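Local coordinates for CRISPR-associated protein Cse2 (Thermus thermophilus, PDB 2ZCA) that probably serves as a small subunit of the type I-E CRISPR machinery, an adaptive defence against viruses, plasmids and other mobile genetic elements, at residues Leu68-Lys72 and Val119-Gly124; Arg130-Asp134 and Arg148-Glu152. All blocks are in the same frame, centred on the assembly; numbering follows the deposited sequence.

Interaction 1. Residues Leu68-Lys72 and Val119-Gly124; sequences LYALK and VALVEG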
# COMPACT_ATOMS: atom_id res chain seq x y z
N LEU A 68 1.34 2.17 5.13
CA LEU A 68 -0.01 1.61 5.20
C LEU A 68 -0.01 0.30 5.98
O LEU A 68 -0.99 -0.04 6.66
CB LEU A 68 -0.56 1.41 3.78
CG LEU A 68 -0.72 2.74 3.03
CD1 LEU A 68 -1.07 2.48 1.57
CD2 LEU A 68 -1.80 3.59 3.70
N TYR A 69 1.09 -0.44 5.89
CA TYR A 69 1.24 -1.70 6.61
C TYR A 69 1.23 -1.39 8.11
O TYR A 69 0.58 -2.08 8.89
CB TYR A 69 2.55 -2.36 6.18
CG TYR A 69 2.95 -3.61 6.94
CD1 TYR A 69 3.69 -3.54 8.13
CD2 TYR A 69 2.65 -4.88 6.43
CE1 TYR A 69 4.12 -4.69 8.78
CE2 TYR A 69 3.08 -6.03 7.08
CZ TYR A 69 3.81 -5.94 8.25
OH TYR A 69 4.24 -7.09 8.88
N ALA A 70 1.95 -0.34 8.49
CA ALA A 70 2.00 0.06 9.89
C ALA A 70 0.63 0.54 10.38
O ALA A 70 0.22 0.23 11.50
CB ALA A 70 3.04 1.17 10.08
N LEU A 71 -0.07 1.29 9.54
CA LEU A 71 -1.40 1.80 9.89
C LEU A 71 -2.32 0.65 10.27
O LEU A 71 -3.14 0.77 11.19
CB LEU A 71 -2.00 2.58 8.71
CG LEU A 71 -3.45 3.06 8.86
CD1 LEU A 71 -3.53 4.10 9.98
CD2 LEU A 71 -3.93 3.67 7.54
N LYS A 72 -2.18 -0.47 9.56
CA LYS A 72 -2.99 -1.66 9.80
C LYS A 72 -2.29 -2.61 10.77
O LYS A 72 -2.69 -3.78 10.91
CB LYS A 72 -3.29 -2.37 8.48
CG LYS A 72 -4.35 -1.67 7.63
CD LYS A 72 -5.75 -1.89 8.21
CE LYS A 72 -6.83 -1.17 7.41
NZ LYS A 72 -8.19 -1.43 7.94
N VAL A 119 -7.24 2.77 2.41
CA VAL A 119 -6.82 1.77 3.38
C VAL A 119 -7.40 2.11 4.75
O VAL A 119 -7.84 1.23 5.49
CB VAL A 119 -5.26 1.70 3.46
CG1 VAL A 119 -4.83 0.77 4.59
CG2 VAL A 119 -4.71 1.19 2.14
N ALA A 120 -7.43 3.40 5.08
CA ALA A 120 -7.98 3.83 6.36
C ALA A 120 -9.49 3.62 6.42
O ALA A 120 -10.07 3.49 7.50
CB ALA A 120 -7.65 5.31 6.60
N LEU A 121 -10.11 3.58 5.26
CA LEU A 121 -11.56 3.41 5.16
C LEU A 121 -12.03 1.97 5.35
O LEU A 121 -13.06 1.73 5.97
CB LEU A 121 -12.03 3.93 3.80
CG LEU A 121 -13.54 3.97 3.52
CD1 LEU A 121 -14.23 4.87 4.53
CD2 LEU A 121 -13.76 4.48 2.11
N VAL A 122 -11.28 1.01 4.82
CA VAL A 122 -11.68 -0.38 4.93
C VAL A 122 -11.49 -0.98 6.32
O VAL A 122 -10.69 -0.49 7.12
CB VAL A 122 -10.96 -1.29 3.91
CG1 VAL A 122 -11.15 -0.73 2.50
CG2 VAL A 122 -9.48 -1.39 4.25
N GLU A 123 -12.24 -2.04 6.60
CA GLU A 123 -12.15 -2.72 7.88
C GLU A 123 -11.25 -3.94 7.70
O GLU A 123 -11.29 -4.61 6.66
CB GLU A 123 -13.54 -3.19 8.33
CG GLU A 123 -14.68 -2.21 8.09
CD GLU A 123 -14.63 -0.98 8.97
OE1 GLU A 123 -14.03 0.04 8.57
OE2 GLU A 123 -15.20 -1.03 10.09
N GLY A 124 -10.42 -4.23 8.70
CA GLY A 124 -9.56 -5.40 8.63
C GLY A 124 -8.32 -5.33 7.76
O GLY A 124 -7.98 -4.29 7.20
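Val119 is the bump at the centre of this contact. It fits between Leu68, Leu71 and the stem of Lys72, with CG2 nearest Leu68, 3.9 Å from its CD1, and CG1 reaching Leu71 CD2 at 4.2 Å and Lys72 CG at 3.9 Å. A beta-branched side chain, short but broad, suits this gap, which longer leucines reach across from the facing helix. The methyl of Ala120 fills a shallower place at the edge, with CB 4.2 Å from Leu71 CD2, and its small size lets that leucine lie close to the helix. Both helices end here, and Lys72, the first residue beyond its own, bridges what remains. Its aliphatic chain runs along Val119, bringing CE within 3.2 Å of Val119 O, and NZ donates to Val122 O at 2.8 Å and to Gly124 O at 3.0 Å. A lysine suits this place: its methylenes pack on Val119 while its ammonium group donates to two carbonyls of the loop after helix 111-121. The contact thus joins two C-terminal helix ends of an all-helical fold: helix 20-29 covers Tyr69, Ala70 and Leu71 of helix 56-71, whereas Val122 packs against helix 82-90.

Interaction 2. Residues Arg130-Asp134 and Arg148-Glu152; sequences RLLDD and RWARE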
# COMPACT_ATOMS: atom_id res chain seq x y z
N ARG A 130 0.34 -7.84 -2.78
CA ARG A 130 -0.31 -7.47 -4.04
C ARG A 130 -0.43 -5.95 -4.11
O ARG A 130 -0.35 -5.36 -5.19
CB ARG A 130 -1.70 -8.11 -4.15
CG ARG A 130 -2.46 -7.76 -5.44
CD ARG A 130 -1.61 -7.99 -6.71
NE ARG A 130 -1.28 -9.39 -6.95
CZ ARG A 130 -2.06 -10.26 -7.58
NH1 ARG A 130 -3.24 -9.88 -8.06
NH2 ARG A 130 -1.65 -11.51 -7.76
N LEU A 131 -0.62 -5.30 -2.97
CA LEU A 131 -0.73 -3.85 -2.98
C LEU A 131 0.54 -3.21 -3.55
O LEU A 131 0.47 -2.30 -4.38
CB LEU A 131 -0.99 -3.31 -1.57
CG LEU A 131 -1.17 -1.79 -1.49
CD1 LEU A 131 -2.31 -1.36 -2.42
CD2 LEU A 131 -1.47 -1.36 -0.05
N LEU A 132 1.71 -3.68 -3.12
CA LEU A 132 2.96 -3.11 -3.64
C LEU A 132 3.16 -3.47 -5.11
O LEU A 132 3.52 -2.62 -5.92
CB LEU A 132 4.16 -3.59 -2.83
CG LEU A 132 5.51 -3.10 -3.36
CD1 LEU A 132 5.54 -1.57 -3.38
CD2 LEU A 132 6.65 -3.65 -2.51
N ASP A 133 2.93 -4.73 -5.47
CA ASP A 133 3.10 -5.13 -6.86
C ASP A 133 2.22 -4.27 -7.76
O ASP A 133 2.62 -3.91 -8.88
CB ASP A 133 2.76 -6.61 -7.07
CG ASP A 133 3.81 -7.53 -6.49
OD1 ASP A 133 5.01 -7.22 -6.62
OD2 ASP A 133 3.44 -8.58 -5.92
N ASP A 134 1.02 -3.95 -7.28
CA ASP A 134 0.10 -3.14 -8.06
C ASP A 134 0.53 -1.68 -8.13
O ASP A 134 0.50 -1.07 -9.20
CB ASP A 134 -1.32 -3.24 -7.49
CG ASP A 134 -1.94 -4.61 -7.71
OD1 ASP A 134 -1.44 -5.35 -8.58
OD2 ASP A 134 -2.93 -4.93 -7.02
N ARG A 148 -7.91 -4.41 -13.45
CA ARG A 148 -8.00 -5.63 -12.64
C ARG A 148 -8.65 -5.33 -11.30
O ARG A 148 -9.38 -6.16 -10.75
CB ARG A 148 -6.62 -6.25 -12.41
CG ARG A 148 -6.67 -7.75 -12.12
CD ARG A 148 -5.41 -8.24 -11.42
NE ARG A 148 -5.41 -7.86 -10.01
CZ ARG A 148 -4.45 -7.15 -9.43
NH1 ARG A 148 -4.53 -6.85 -8.14
NH2 ARG A 148 -3.40 -6.74 -10.14
N TRP A 149 -8.40 -4.14 -10.75
CA TRP A 149 -9.01 -3.77 -9.48
C TRP A 149 -10.52 -3.70 -9.69
O TRP A 149 -11.30 -4.15 -8.86
CB TRP A 149 -8.47 -2.42 -9.00
CG TRP A 149 -7.17 -2.53 -8.27
CD1 TRP A 149 -6.18 -3.45 -8.50
CD2 TRP A 149 -6.69 -1.67 -7.23
NE1 TRP A 149 -5.12 -3.22 -7.65
CE2 TRP A 149 -5.40 -2.13 -6.87
CE3 TRP A 149 -7.22 -0.56 -6.57
CZ2 TRP A 149 -4.64 -1.52 -5.87
CZ3 TRP A 149 -6.46 0.05 -5.57
CH2 TRP A 149 -5.18 -0.43 -5.23
N ALA A 150 -10.92 -3.13 -10.83
CA ALA A 150 -12.34 -3.02 -11.14
C ALA A 150 -12.93 -4.43 -11.22
O ALA A 150 -14.05 -4.66 -10.75
CB ALA A 150 -12.53 -2.29 -12.46
N ARG A 151 -12.18 -5.36 -11.80
CA ARG A 151 -12.62 -6.75 -11.93
C ARG A 151 -12.80 -7.38 -10.55
O ARG A 151 -13.77 -8.09 -10.30
CB ARG A 151 -11.58 -7.56 -12.71
CG ARG A 151 -12.01 -8.99 -13.05
CD ARG A 151 -10.86 -9.79 -13.66
NE ARG A 151 -9.87 -10.17 -12.64
CZ ARG A 151 -8.64 -10.60 -12.92
NH1 ARG A 151 -8.24 -10.71 -14.17
NH2 ARG A 151 -7.82 -10.94 -11.93
N GLU A 152 -11.86 -7.12 -9.65
CA GLU A 152 -11.93 -7.67 -8.30
C GLU A 152 -13.10 -7.08 -7.51
O GLU A 152 -13.80 -7.79 -6.78
CB GLU A 152 -10.62 -7.40 -7.54
CG GLU A 152 -9.37 -7.86 -8.27
CD GLU A 152 -8.09 -7.57 -7.50
OE1 GLU A 152 -8.09 -6.62 -6.68
OE2 GLU A 152 -7.09 -8.28 -7.72
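Arg148 lays one face of its guanidinium beneath the tip of Arg130, whose NH1 sits 3.3 Å from Arg148 CZ. Asp134, Arg148 and Glu152 form a salt-bridge network between helix 128-136 and helix 144-155 of this all-helical fold. The like charges are probably tolerated because Arg148 is held by two carboxylates; Glu152 OE2 lies 4.2 Å from Arg130 NH1, too far for a salt bridge. Asp134 engages the guanidinium edge with both carboxylate oxygens, Arg148 NH2 donating to Asp134 OD1 at 2.9 Å and Arg148 NH1 to Asp134 OD2 at 2.7 Å. One turn along its own helix, Glu152 steadies the same arginine, its OE2 accepting from Arg148 NE at 2.9 Å and from Arg148 NH1 at 3.0 Å. The planar, five-hydrogen arginine head is well suited to serve two carboxylates at once. Arg137 also forms a salt bridge with Asp134, and Thr81 hydrogen-bonds to Glu152, so both buried acids have further polar partners.

The short segments run roughly antiparallel, at 146°, with axes 13.5 Å apart, wider than directly packed helices, so long side chains span the gap. Trp149 suits this task: its indole is large enough to reach across, and its edge is polar at one end and apolar at the other. The apolar end brings CH2 to 4.1 Å from Leu131 CD1, while Trp138 meets the ring edge-to-face and Leu82, Leu103 and Leu104 touch it from other helices. At the polar end, Trp149 NE1 donates to Asp134 OD2 at 2.8 Å, with an N-H...O angle of 161°.

From the N terminus, helices 3-15, 20-29 and 42-49 precede helix 56-71, whose C-terminal end opens interaction 1. The chain then passes through helices 82-90 and 96-104 before helix 111-121 closes that 46-residue loop. Interaction 2 opens next, on helix 128-136, and closes only 13 residues later on helix 144-155, so the two loops follow in series, neither nested nor crossed. Their centres lie 16 Å apart, yet they touch where Leu68 CD1 packs 4.2 Å from Leu131 CD2. Helix 82-90 also borders both, so the middle of the chain is tied to its C-terminal helices.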